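Long-range contacts in carboxyvinyl-carboxyphosphonate phosphorylmutase (Bacillus anthracis, PDB 4IQD), which belongs to the phosphoenolpyruvate phosphomutase family of TIM-barrel proteins and holds pyruvic acid in a pocket of the barrel: residues G35-M40 / V244-V249; E124-P129 / K138-T143; L160-R165 / G188-F193; D167-E172 / E195-E200. All coordinates share one frame; numbering follows the deposited sequence.

Contact 1 of 4, residues G35-M40 / V244-V249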
loop_
_atom_site.group_PDB
_atom_site.type_symbol
_atom_site.label_atom_id
_atom_site.label_comp_id
_atom_site.label_asym_id
_atom_site.label_seq_id
_atom_site.Cartn_x
_atom_site.Cartn_y
_atom_site.Cartn_z
ATOM N N GLY A 35 6.617 -11.142 4.529
ATOM C CA GLY A 35 5.783 -10.576 3.493
ATOM C C GLY A 35 5.776 -9.061 3.587
ATOM O O GLY A 35 5.637 -8.498 4.671
ATOM N N ALA A 36 5.947 -8.398 2.450
ATOM C CA ALA A 36 5.823 -6.949 2.386
ATOM C C ALA A 36 4.854 -6.590 1.275
ATOM O O ALA A 36 5.181 -6.725 0.099
ATOM C CB ALA A 36 7.176 -6.306 2.139
ATOM N N HIS A 37 3.659 -6.145 1.644
ATOM C CA HIS A 37 2.631 -5.841 0.654
ATOM C C HIS A 37 2.868 -4.513 -0.054
ATOM O O HIS A 37 2.258 -4.244 -1.088
ATOM C CB HIS A 37 1.239 -5.862 1.285
ATOM C CG HIS A 37 1.044 -4.832 2.357
ATOM N ND1 HIS A 37 1.460 -5.024 3.651
ATOM C CD2 HIS A 37 0.467 -3.610 2.319
ATOM C CE1 HIS A 37 1.157 -3.959 4.376
ATOM N NE2 HIS A 37 0.547 -3.085 3.581
ATOM N N ASP A 38 3.748 -3.685 0.504
ATOM C CA ASP A 38 4.089 -2.407 -0.112
ATOM C C ASP A 38 5.522 -1.975 0.205
ATOM O O ASP A 38 6.213 -2.619 0.995
ATOM C CB ASP A 38 3.077 -1.323 0.281
ATOM C CG ASP A 38 3.246 -0.835 1.715
ATOM O OD1 ASP A 38 4.002 -1.450 2.494
ATOM O OD2 ASP A 38 2.601 0.173 2.070
ATOM N N ALA A 39 5.955 -0.873 -0.400
ATOM C CA ALA A 39 7.338 -0.433 -0.266
ATOM C C ALA A 39 7.699 0.019 1.148
ATOM O O ALA A 39 8.838 -0.146 1.574
ATOM C CB ALA A 39 7.655 0.655 -1.278
HETATM N N MSE A 40 6.742 0.583 1.879
HETATM C CA MSE A 40 7.024 1.002 3.251
HETATM C C MSE A 40 7.284 -0.197 4.154
HETATM O O MSE A 40 8.228 -0.189 4.942
HETATM C CB MSE A 40 5.906 1.873 3.828
HETATM C CG MSE A 40 6.156 2.308 5.272
HETATM SE SE MSE A 40 7.829 3.295 5.498
HETATM C CE MSE A 40 7.982 3.246 7.428
ATOM N N VAL A 244 1.432 -12.617 5.315
ATOM C CA VAL A 244 0.336 -11.658 5.368
ATOM C C VAL A 244 0.387 -10.789 6.624
ATOM O O VAL A 244 -0.418 -9.874 6.801
ATOM C CB VAL A 244 -1.010 -12.397 5.285
ATOM C CG1 VAL A 244 -2.137 -11.443 4.937
ATOM C CG2 VAL A 244 -0.930 -13.492 4.241
ATOM N N THR A 245 1.360 -11.076 7.478
ATOM C CA THR A 245 1.488 -10.422 8.769
ATOM C C THR A 245 1.490 -8.899 8.663
ATOM O O THR A 245 0.832 -8.221 9.446
ATOM C CB THR A 245 2.778 -10.864 9.472
ATOM O OG1 THR A 245 2.961 -12.273 9.296
ATOM C CG2 THR A 245 2.713 -10.542 10.947
ATOM N N SER A 246 2.217 -8.372 7.682
ATOM C CA SER A 246 2.341 -6.926 7.509
ATOM C C SER A 246 0.986 -6.248 7.329
ATOM O O SER A 246 0.748 -5.174 7.873
ATOM C CB SER A 246 3.252 -6.599 6.322
ATOM O OG SER A 246 2.662 -6.999 5.100
ATOM N N LEU A 247 0.097 -6.883 6.575
ATOM C CA LEU A 247 -1.220 -6.318 6.312
ATOM C C LEU A 247 -2.174 -6.544 7.480
ATOM O O LEU A 247 -3.043 -5.712 7.749
ATOM C CB LEU A 247 -1.804 -6.889 5.017
ATOM C CG LEU A 247 -3.220 -6.439 4.651
ATOM C CD1 LEU A 247 -3.291 -5.999 3.200
ATOM C CD2 LEU A 247 -4.216 -7.556 4.920
ATOM N N ARG A 248 -2.008 -7.665 8.173
ATOM C CA ARG A 248 -2.853 -7.988 9.315
ATOM C C ARG A 248 -2.713 -6.959 10.424
ATOM O O ARG A 248 -3.707 -6.512 10.990
ATOM C CB ARG A 248 -2.521 -9.372 9.866
ATOM C CG ARG A 248 -2.811 -10.514 8.918
ATOM C CD ARG A 248 -3.228 -11.737 9.704
ATOM N NE ARG A 248 -2.988 -12.984 8.989
ATOM C CZ ARG A 248 -3.853 -13.543 8.151
ATOM N NH1 ARG A 248 -5.015 -12.952 7.907
ATOM N NH2 ARG A 248 -3.550 -14.688 7.551
ATOM N N VAL A 249 -1.473 -6.594 10.733
ATOM C CA VAL A 249 -1.194 -5.627 11.788
ATOM C C VAL A 249 -1.553 -4.205 11.362
ATOM O O VAL A 249 -1.975 -3.390 12.183
ATOM C CB VAL A 249 0.287 -5.679 12.238
ATOM C CG1 VAL A 249 0.591 -6.996 12.929
ATOM C CG2 VAL A 249 1.217 -5.474 11.060
HETATM O O HOH W 1 4.401 -10.017 6.362
#
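G35 and H37 lie beside the first turn of helix 245-264, with the CA atoms of G35 and V244 5.9 Å apart. The two segments follow strands 31-34 and 239-242, which are neighbours in the TIM-barrel fold. S246 carries the contact. Its OG sits between the backbone N and the carbonyl carbon (chi1 67°), on the side of the 35-40 loop. S246 OG and H37 ND1 are 2.7 Å apart in a hydrogen bond with an angle of 161°. Either atom could be the donor. The hydroxyl lies at the edge of the imidazole, near its plane. S246 OG is also 3.4 Å from G35 O, a weak and unsettled bond. G35 O has a firmer partner in a water, which donates to it at 2.6 Å. The same water accepts from S246 N at 3.0 Å, so it joins the loop to the start of the helix. One face of the H37 ring is covered by L247 CB, a CH-pi contact 4.3 Å from the ring centroid. D38 OD1 lies over the opposite face and also caps A41 N of helix 39-48. Helix 57-63 packs A59 and S63 on H37. V244 touches a bound pyruvic acid. The chemistry links two choices. If S246 OG donates to H37 ND1, its proton is not available to G35 O; if H37 ND1 donates, the hydroxyl could turn its proton to that carbonyl.

Contact 2 of 4, residues E124-P129 / K138-T143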
loop_
_atom_site.group_PDB
_atom_site.type_symbol
_atom_site.label_atom_id
_atom_site.label_comp_id
_atom_site.label_asym_id
_atom_site.label_seq_id
_atom_site.Cartn_x
_atom_site.Cartn_y
_atom_site.Cartn_z
ATOM N N GLU A 124 2.284 -22.738 -8.112
ATOM C CA GLU A 124 1.562 -23.810 -7.435
ATOM C C GLU A 124 0.805 -24.733 -8.384
ATOM O O GLU A 124 0.516 -24.369 -9.524
ATOM C CB GLU A 124 0.597 -23.224 -6.403
ATOM C CG GLU A 124 -0.545 -22.420 -6.996
ATOM C CD GLU A 124 -1.265 -21.582 -5.954
ATOM O OE1 GLU A 124 -2.483 -21.351 -6.106
ATOM O OE2 GLU A 124 -0.612 -21.147 -4.983
ATOM N N ASP A 125 0.485 -25.931 -7.896
ATOM C CA ASP A 125 -0.234 -26.924 -8.691
ATOM C C ASP A 125 -1.747 -26.874 -8.493
ATOM O O ASP A 125 -2.467 -27.752 -8.960
ATOM C CB ASP A 125 0.293 -28.342 -8.430
ATOM C CG ASP A 125 0.232 -28.745 -6.963
ATOM O OD1 ASP A 125 -0.281 -27.968 -6.132
ATOM O OD2 ASP A 125 0.698 -29.860 -6.644
ATOM N N GLN A 126 -2.223 -25.846 -7.801
ATOM C CA GLN A 126 -3.655 -25.627 -7.676
ATOM C C GLN A 126 -4.230 -25.399 -9.059
ATOM O O GLN A 126 -3.541 -24.907 -9.950
ATOM C CB GLN A 126 -3.942 -24.421 -6.783
ATOM C CG GLN A 126 -4.048 -24.747 -5.305
ATOM C CD GLN A 126 -5.481 -24.973 -4.863
ATOM O OE1 GLN A 126 -6.421 -24.746 -5.626
ATOM N NE2 GLN A 126 -5.656 -25.417 -3.624
ATOM N N GLN A 127 -5.489 -25.771 -9.245
ATOM C CA GLN A 127 -6.127 -25.608 -10.541
ATOM C C GLN A 127 -6.982 -24.352 -10.521
ATOM O O GLN A 127 -7.901 -24.228 -9.716
ATOM C CB GLN A 127 -6.959 -26.843 -10.886
ATOM C CG GLN A 127 -7.217 -27.023 -12.371
ATOM C CD GLN A 127 -8.538 -26.435 -12.805
ATOM O OE1 GLN A 127 -9.588 -27.055 -12.639
ATOM N NE2 GLN A 127 -8.498 -25.231 -13.364
ATOM N N LEU A 128 -6.658 -23.415 -11.407
ATOM C CA LEU A 128 -7.315 -22.115 -11.428
ATOM C C LEU A 128 -7.670 -21.678 -12.845
ATOM O O LEU A 128 -6.952 -21.998 -13.791
ATOM C CB LEU A 128 -6.429 -21.064 -10.757
ATOM C CG LEU A 128 -6.642 -20.909 -9.252
ATOM C CD1 LEU A 128 -5.339 -20.565 -8.551
ATOM C CD2 LEU A 128 -7.696 -19.844 -8.986
ATOM N N PRO A 129 -8.790 -20.952 -12.998
ATOM C CA PRO A 129 -9.722 -20.600 -11.922
ATOM C C PRO A 129 -10.638 -21.765 -11.590
ATOM O O PRO A 129 -10.639 -22.767 -12.303
ATOM C CB PRO A 129 -10.535 -19.462 -12.535
ATOM C CG PRO A 129 -10.534 -19.761 -13.987
ATOM C CD PRO A 129 -9.181 -20.344 -14.281
ATOM N N LYS A 138 -10.724 -27.423 -4.442
ATOM C CA LYS A 138 -9.472 -27.854 -3.845
ATOM C C LYS A 138 -8.706 -28.736 -4.816
ATOM O O LYS A 138 -7.647 -29.263 -4.486
ATOM C CB LYS A 138 -9.748 -28.628 -2.559
ATOM C CG LYS A 138 -10.778 -29.732 -2.736
ATOM C CD LYS A 138 -10.927 -30.579 -1.485
ATOM C CE LYS A 138 -11.936 -31.696 -1.705
ATOM N NZ LYS A 138 -12.010 -32.629 -0.546
ATOM N N LYS A 139 -9.246 -28.898 -6.017
ATOM C CA LYS A 139 -8.631 -29.780 -6.996
ATOM C C LYS A 139 -7.324 -29.198 -7.512
ATOM O O LYS A 139 -7.114 -27.987 -7.479
ATOM C CB LYS A 139 -9.580 -30.047 -8.159
ATOM C CG LYS A 139 -9.640 -28.931 -9.172
ATOM C CD LYS A 139 -9.859 -29.486 -10.567
ATOM C CE LYS A 139 -11.178 -30.235 -10.666
ATOM N NZ LYS A 139 -11.417 -30.758 -12.043
ATOM N N LEU A 140 -6.447 -30.075 -7.988
ATOM C CA LEU A 140 -5.140 -29.667 -8.482
ATOM C C LEU A 140 -4.995 -30.050 -9.941
ATOM O O LEU A 140 -5.746 -30.881 -10.449
ATOM C CB LEU A 140 -4.041 -30.359 -7.686
ATOM C CG LEU A 140 -4.138 -30.271 -6.166
ATOM C CD1 LEU A 140 -3.088 -31.158 -5.539
ATOM C CD2 LEU A 140 -3.979 -28.833 -5.698
ATOM N N VAL A 141 -4.023 -29.446 -10.613
ATOM C CA VAL A 141 -3.706 -29.827 -11.977
ATOM C C VAL A 141 -2.873 -31.092 -11.932
ATOM O O VAL A 141 -2.388 -31.485 -10.871
ATOM C CB VAL A 141 -2.897 -28.743 -12.701
ATOM C CG1 VAL A 141 -3.658 -27.430 -12.714
ATOM C CG2 VAL A 141 -1.529 -28.575 -12.052
ATOM N N THR A 142 -2.709 -31.733 -13.082
ATOM C CA THR A 142 -1.887 -32.926 -13.149
ATOM C C THR A 142 -0.450 -32.554 -12.846
ATOM O O THR A 142 -0.060 -31.392 -12.963
ATOM C CB THR A 142 -1.944 -33.580 -14.530
ATOM O OG1 THR A 142 -1.507 -32.641 -15.519
ATOM C CG2 THR A 142 -3.357 -34.021 -14.846
ATOM N N THR A 143 0.331 -33.546 -12.445
ATOM C CA THR A 143 1.737 -33.332 -12.160
ATOM C C THR A 143 2.447 -32.776 -13.388
ATOM O O THR A 143 3.237 -31.842 -13.280
ATOM C CB THR A 143 2.413 -34.632 -11.707
ATOM O OG1 THR A 143 1.709 -35.166 -10.580
ATOM C CG2 THR A 143 3.855 -34.372 -11.317
#
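Q126 and L140 form a single beta bridge, their CA atoms 4.4 Å apart, within the long beta-alpha loop that leads from strand 120-124 to helix 143-156 of the TIM barrel. Two backbone hydrogen bonds flank the pair. V141 N donates to D125 O at 2.8 Å. Q127 N donates to K139 O at 3.3 Å, a longer bond. The side chains of L140 and V141 fill in around this frame. L140 CD2 lies 3.8 Å from Q126 CA and also meets Q126 CG and D125 OD1. V141 splits its two branches. Its CG2 comes close to D125 O, while its CG1 faces Q127. Q127 CG is anti to its backbone N (chi1 -158°), which places it 3.6 Å from V141 CG1. At the exposed end of the contact, the side chains of Q127 and K139 run side by side and point the same way. K139 CD rests 3.2 Å from Q127 OE1.

Further out, V141 O accepts from R180 NH2 of helix 174-187, and T142 caps the start of helix 143-156. D125 is held by strand 161-166, the loop after it and helix 174-187. These bonds fix its carboxylate beside L140. D125 OD1 accepts from D167 N in the loop, and D125 OD2 is hydrogen-bonded to both T166 OG1 of the strand and Y184 OH of the helix.

Contact 3 of 4, residues L160-R165 / G188-F193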
loop_
_atom_site.group_PDB
_atom_site.type_symbol
_atom_site.label_atom_id
_atom_site.label_comp_id
_atom_site.label_asym_id
_atom_site.label_seq_id
_atom_site.Cartn_x
_atom_site.Cartn_y
_atom_site.Cartn_z
ATOM N N LEU A 160 16.076 -17.230 -12.824
ATOM C CA LEU A 160 15.008 -17.131 -11.838
ATOM C C LEU A 160 14.962 -18.356 -10.928
ATOM O O LEU A 160 14.791 -19.481 -11.395
ATOM C CB LEU A 160 13.666 -16.957 -12.546
ATOM C CG LEU A 160 12.652 -16.006 -11.916
ATOM C CD1 LEU A 160 13.270 -14.635 -11.671
ATOM C CD2 LEU A 160 11.438 -15.886 -12.816
ATOM N N TYR A 161 15.115 -18.125 -9.629
ATOM C CA TYR A 161 15.034 -19.188 -8.638
ATOM C C TYR A 161 13.578 -19.603 -8.516
ATOM O O TYR A 161 12.697 -18.756 -8.400
ATOM C CB TYR A 161 15.558 -18.672 -7.299
ATOM C CG TYR A 161 15.838 -19.728 -6.253
ATOM C CD1 TYR A 161 17.090 -20.327 -6.159
ATOM C CD2 TYR A 161 14.865 -20.098 -5.336
ATOM C CE1 TYR A 161 17.358 -21.278 -5.193
ATOM C CE2 TYR A 161 15.123 -21.047 -4.366
ATOM C CZ TYR A 161 16.370 -21.635 -4.299
ATOM O OH TYR A 161 16.627 -22.578 -3.334
ATOM N N ILE A 162 13.314 -20.902 -8.563
ATOM C CA ILE A 162 11.937 -21.365 -8.559
ATOM C C ILE A 162 11.567 -22.123 -7.303
ATOM O O ILE A 162 12.186 -23.131 -6.967
ATOM C CB ILE A 162 11.643 -22.295 -9.733
ATOM C CG1 ILE A 162 12.008 -21.628 -11.055
ATOM C CG2 ILE A 162 10.179 -22.685 -9.719
ATOM C CD1 ILE A 162 11.803 -22.526 -12.246
ATOM N N VAL A 163 10.540 -21.636 -6.619
ATOM C CA VAL A 163 9.940 -22.376 -5.524
ATOM C C VAL A 163 8.607 -22.942 -5.996
ATOM O O VAL A 163 7.769 -22.211 -6.518
ATOM C CB VAL A 163 9.720 -21.482 -4.289
ATOM C CG1 VAL A 163 8.944 -22.231 -3.220
ATOM C CG2 VAL A 163 11.054 -20.990 -3.747
ATOM N N ALA A 164 8.419 -24.249 -5.833
ATOM C CA ALA A 164 7.185 -24.895 -6.264
ATOM C C ALA A 164 6.293 -25.268 -5.084
ATOM O O ALA A 164 6.717 -25.972 -4.168
ATOM C CB ALA A 164 7.493 -26.122 -7.110
ATOM N N ARG A 165 5.054 -24.793 -5.111
ATOM C CA ARG A 165 4.102 -25.098 -4.054
ATOM C C ARG A 165 3.190 -26.244 -4.456
ATOM O O ARG A 165 2.714 -26.301 -5.587
ATOM C CB ARG A 165 3.253 -23.874 -3.721
ATOM C CG ARG A 165 2.224 -24.138 -2.638
ATOM C CD ARG A 165 1.117 -23.109 -2.661
ATOM N NE ARG A 165 0.156 -23.328 -1.588
ATOM C CZ ARG A 165 -0.198 -22.400 -0.707
ATOM N NH1 ARG A 165 0.324 -21.185 -0.778
ATOM N NH2 ARG A 165 -1.081 -22.685 0.239
ATOM N N GLY A 188 12.906 -28.593 -12.667
ATOM C CA GLY A 188 13.712 -27.392 -12.571
ATOM C C GLY A 188 13.524 -26.586 -11.304
ATOM O O GLY A 188 14.263 -25.635 -11.067
ATOM N N ALA A 189 12.540 -26.952 -10.492
ATOM C CA ALA A 189 12.299 -26.230 -9.247
ATOM C C ALA A 189 13.495 -26.370 -8.312
ATOM O O ALA A 189 14.106 -27.434 -8.232
ATOM C CB ALA A 189 11.027 -26.722 -8.575
ATOM N N ASP A 190 13.834 -25.287 -7.621
ATOM C CA ASP A 190 15.011 -25.258 -6.761
ATOM C C ASP A 190 14.645 -25.480 -5.298
ATOM O O ASP A 190 15.514 -25.724 -4.461
ATOM C CB ASP A 190 15.740 -23.924 -6.914
ATOM C CG ASP A 190 15.941 -23.534 -8.365
ATOM O OD1 ASP A 190 16.733 -24.203 -9.057
ATOM O OD2 ASP A 190 15.311 -22.553 -8.813
ATOM N N ALA A 191 13.352 -25.396 -4.999
ATOM C CA ALA A 191 12.866 -25.503 -3.628
ATOM C C ALA A 191 11.396 -25.905 -3.600
ATOM O O ALA A 191 10.670 -25.675 -4.565
ATOM C CB ALA A 191 13.067 -24.180 -2.897
ATOM N N ILE A 192 10.960 -26.496 -2.491
ATOM C CA ILE A 192 9.572 -26.935 -2.362
ATOM C C ILE A 192 8.829 -26.301 -1.178
ATOM O O ILE A 192 9.356 -26.201 -0.072
ATOM C CB ILE A 192 9.462 -28.473 -2.279
ATOM C CG1 ILE A 192 10.039 -29.118 -3.538
ATOM C CG2 ILE A 192 8.019 -28.900 -2.122
ATOM C CD1 ILE A 192 9.277 -28.777 -4.804
ATOM N N PHE A 193 7.599 -25.870 -1.448
ATOM C CA PHE A 193 6.671 -25.357 -0.451
ATOM C C PHE A 193 5.575 -26.420 -0.312
ATOM O O PHE A 193 4.644 -26.461 -1.114
ATOM C CB PHE A 193 6.113 -24.019 -0.964
ATOM C CG PHE A 193 5.036 -23.383 -0.100
ATOM C CD1 PHE A 193 4.513 -24.003 1.025
ATOM C CD2 PHE A 193 4.541 -22.136 -0.449
ATOM C CE1 PHE A 193 3.523 -23.398 1.770
ATOM C CE2 PHE A 193 3.557 -21.524 0.299
ATOM C CZ PHE A 193 3.047 -22.156 1.405
HETATM O O HOH W 2 16.568 -21.624 -11.407
#
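D190 OD2 accepts from I162 N at 2.6 Å in an almost straight bond of 174°, through the lone pair that faces away from OD1. A water lies 3.0 Å from D190 OD2. The backbone answers in return, as D190 N donates to I162 O at 2.8 Å; A191 N adds a weak bond to the same oxygen. D190 CB sits over one face of the Y161 ring, 3.6 Å from its centroid. Beyond this start the strands run parallel, A164 N bonding to A191 O and F193 N to A164 O. They are the two strands of a beta-alpha-beta unit, joined through helix 174-187. V163, A191, R165 and F193 share one face of the sheet; A164 and I192 lie on the other, with A164 CB 3.9 Å from I192 CD1. R165 and F193 run side by side. R165 CG, anti to its backbone N (chi1 179°), lies over the F193 ring, and R165 NH1 is 3.4 Å from F193 CE2. R165 is salt-bridged to D167 through NE and to E195 through NH2. Phenyl packing and two acids thus fix the guanidinium, whose NH1 makes a weak hydrogen bond to pyruvic acid.

Contact 4 of 4, residues D167-E172 / E195-E200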
loop_
_atom_site.group_PDB
_atom_site.type_symbol
_atom_site.label_atom_id
_atom_site.label_comp_id
_atom_site.label_asym_id
_atom_site.label_seq_id
_atom_site.Cartn_x
_atom_site.Cartn_y
_atom_site.Cartn_z
ATOM N N ASP A 167 -0.297 -28.444 -2.997
ATOM C CA ASP A 167 -1.352 -28.606 -2.004
ATOM C C ASP A 167 -1.829 -30.050 -1.952
ATOM O O ASP A 167 -2.944 -30.324 -1.515
ATOM C CB ASP A 167 -2.532 -27.682 -2.311
ATOM C CG ASP A 167 -2.256 -26.239 -1.941
ATOM O OD1 ASP A 167 -2.675 -25.815 -0.847
ATOM O OD2 ASP A 167 -1.620 -25.527 -2.746
ATOM N N ALA A 168 -0.965 -30.965 -2.384
ATOM C CA ALA A 168 -1.334 -32.372 -2.562
ATOM C C ALA A 168 -1.473 -33.177 -1.270
ATOM O O ALA A 168 -2.123 -34.216 -1.264
ATOM C CB ALA A 168 -0.358 -33.060 -3.507
ATOM N N ARG A 169 -0.866 -32.707 -0.186
ATOM C CA ARG A 169 -0.963 -33.406 1.091
ATOM C C ARG A 169 -2.408 -33.562 1.558
ATOM O O ARG A 169 -2.870 -34.675 1.825
ATOM C CB ARG A 169 -0.157 -32.685 2.169
ATOM C CG ARG A 169 -0.313 -33.290 3.555
ATOM C CD ARG A 169 0.111 -34.742 3.548
ATOM N NE ARG A 169 -0.143 -35.422 4.814
ATOM C CZ ARG A 169 -1.286 -36.022 5.126
ATOM N NH1 ARG A 169 -2.300 -36.015 4.272
ATOM N NH2 ARG A 169 -1.418 -36.623 6.297
ATOM N N GLY A 170 -3.121 -32.446 1.640
ATOM C CA GLY A 170 -4.453 -32.438 2.214
ATOM C C GLY A 170 -5.559 -32.907 1.290
ATOM O O GLY A 170 -6.720 -32.962 1.692
ATOM N N VAL A 171 -5.209 -33.249 0.056
ATOM C CA VAL A 171 -6.218 -33.678 -0.906
ATOM C C VAL A 171 -5.925 -35.061 -1.499
ATOM O O VAL A 171 -6.844 -35.809 -1.836
ATOM C CB VAL A 171 -6.414 -32.625 -2.020
ATOM C CG1 VAL A 171 -5.158 -32.487 -2.855
ATOM C CG2 VAL A 171 -7.611 -32.977 -2.889
ATOM N N GLU A 172 -4.645 -35.410 -1.593
ATOM C CA GLU A 172 -4.246 -36.692 -2.166
ATOM C C GLU A 172 -3.463 -37.575 -1.200
ATOM O O GLU A 172 -3.537 -38.799 -1.276
ATOM C CB GLU A 172 -3.425 -36.474 -3.433
ATOM C CG GLU A 172 -4.178 -35.793 -4.552
ATOM C CD GLU A 172 -3.286 -35.474 -5.729
ATOM O OE1 GLU A 172 -2.099 -35.856 -5.698
ATOM O OE2 GLU A 172 -3.771 -34.837 -6.683
ATOM N N GLU A 195 2.486 -27.358 1.302
ATOM C CA GLU A 195 1.397 -26.790 2.085
ATOM C C GLU A 195 0.751 -27.793 3.036
ATOM O O GLU A 195 0.362 -28.896 2.641
ATOM C CB GLU A 195 0.338 -26.162 1.177
ATOM C CG GLU A 195 -0.985 -25.854 1.880
ATOM C CD GLU A 195 -0.905 -24.677 2.839
ATOM O OE1 GLU A 195 0.124 -23.970 2.845
ATOM O OE2 GLU A 195 -1.882 -24.452 3.584
ATOM N N ALA A 196 0.660 -27.391 4.299
ATOM C CA ALA A 196 -0.072 -28.136 5.310
ATOM C C ALA A 196 0.373 -29.582 5.463
ATOM O O ALA A 196 -0.441 -30.496 5.340
ATOM C CB ALA A 196 -1.571 -28.071 5.037
ATOM N N LEU A 197 1.659 -29.796 5.714
ATOM C CA LEU A 197 2.087 -31.081 6.242
ATOM C C LEU A 197 1.628 -31.078 7.691
ATOM O O LEU A 197 1.504 -30.020 8.299
ATOM C CB LEU A 197 3.595 -31.258 6.139
ATOM C CG LEU A 197 4.207 -31.315 4.743
ATOM C CD1 LEU A 197 5.711 -31.445 4.865
ATOM C CD2 LEU A 197 3.626 -32.468 3.949
ATOM N N GLN A 198 1.361 -32.253 8.247
ATOM C CA GLN A 198 0.530 -32.318 9.445
ATOM C C GLN A 198 1.219 -32.621 10.776
ATOM O O GLN A 198 0.549 -32.708 11.805
ATOM C CB GLN A 198 -0.637 -33.281 9.211
ATOM C CG GLN A 198 -1.559 -32.823 8.091
ATOM C CD GLN A 198 -2.621 -33.839 7.748
ATOM O OE1 GLN A 198 -2.879 -34.764 8.513
ATOM N NE2 GLN A 198 -3.246 -33.670 6.591
ATOM N N SER A 199 2.540 -32.763 10.772
ATOM C CA SER A 199 3.250 -33.078 12.008
ATOM C C SER A 199 4.756 -32.954 11.890
ATOM O O SER A 199 5.301 -32.820 10.797
ATOM C CB SER A 199 2.923 -34.500 12.462
ATOM O OG SER A 199 3.446 -35.447 11.550
ATOM N N GLU A 200 5.418 -33.019 13.040
ATOM C CA GLU A 200 6.868 -33.072 13.094
ATOM C C GLU A 200 7.442 -34.199 12.239
ATOM O O GLU A 200 8.393 -33.993 11.484
ATOM C CB GLU A 200 7.363 -33.161 14.550
ATOM C CG GLU A 200 8.866 -33.438 14.703
ATOM C CD GLU A 200 9.512 -32.664 15.850
ATOM O OE1 GLU A 200 10.697 -32.925 16.154
ATOM O OE2 GLU A 200 8.844 -31.790 16.443
HETATM O O HOH W 3 -2.159 -29.616 1.101
HETATM O O HOH W 4 1.217 -30.399 0.286
#
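R169 crosses the gap between two beta-alpha loops of the barrel, from segment 167-172 to segment 195-200. R169 CB starts 3.9 Å from E195 O. R169 CG stands anti to the backbone N (chi1 175°) and meets A196 O at 3.3 Å. R169 CG also lies 4.0 Å from L197 CD2. The chain bends at chi2 (59°), which places CD. R169 NE then lies 4.0 Å from Q198 NE2. At the tip, the guanidinium is stacked against the side-chain amide of Q198, the two planes 26° apart. Q198 NE2 lies over one face, 3.4 Å from R169 CZ and offset toward the rim. R169 NH2 is near Q198 OE1, but the angle is too poor for a hydrogen bond. R169 NH2 is salt-bridged to E202 OE2, outside the two segments. E202 OE1 also accepts from the backbone N of Q198, so one acid ties the R169 tip to the main chain that carries Q198.

Nearer the barrel, D167 OD1 touches E195 CG at 3.2 Å. The D167 and E195 side chains cross obliquely, and their charged oxygens stay apart, D167 OD1 4.7 Å from E195 OE2. Two waters fill in between the backbones. One donates to E195 O, accepts from G170 N and makes a weak bond to D167 O. The other accepts from R169 N and donates to E195 O. R169 touches a bound pyruvic acid. The chemistry implies that charge is balanced from outside: R165, which holds both acids, would ease their repulsion, and E202 probably offsets the charge of R169.

How the contacts relate
Contacts 2, 3 and 4 form one connected patch of the barrel. D125 N of contact 2 is 3.2 Å from R165 O of contact 3, a probable hydrogen bond. A salt bridge of 3.1 Å (R165 NH2 to E195 OE1) joins contact 3 to contact 4. Contacts 2 and 4 also pack directly, with L140 CD1 3.6 Å from V171 CG1. Along the chain, contacts 3 and 4 alternate their segments. Contact 1 stands apart; its nearest atoms are about 9 Å from those of contact 3. Contacts 1 and 3 still share a site, since V244 and R165 line the same pyruvic acid pocket. R169 of contact 4 belongs to a different pyruvic acid site.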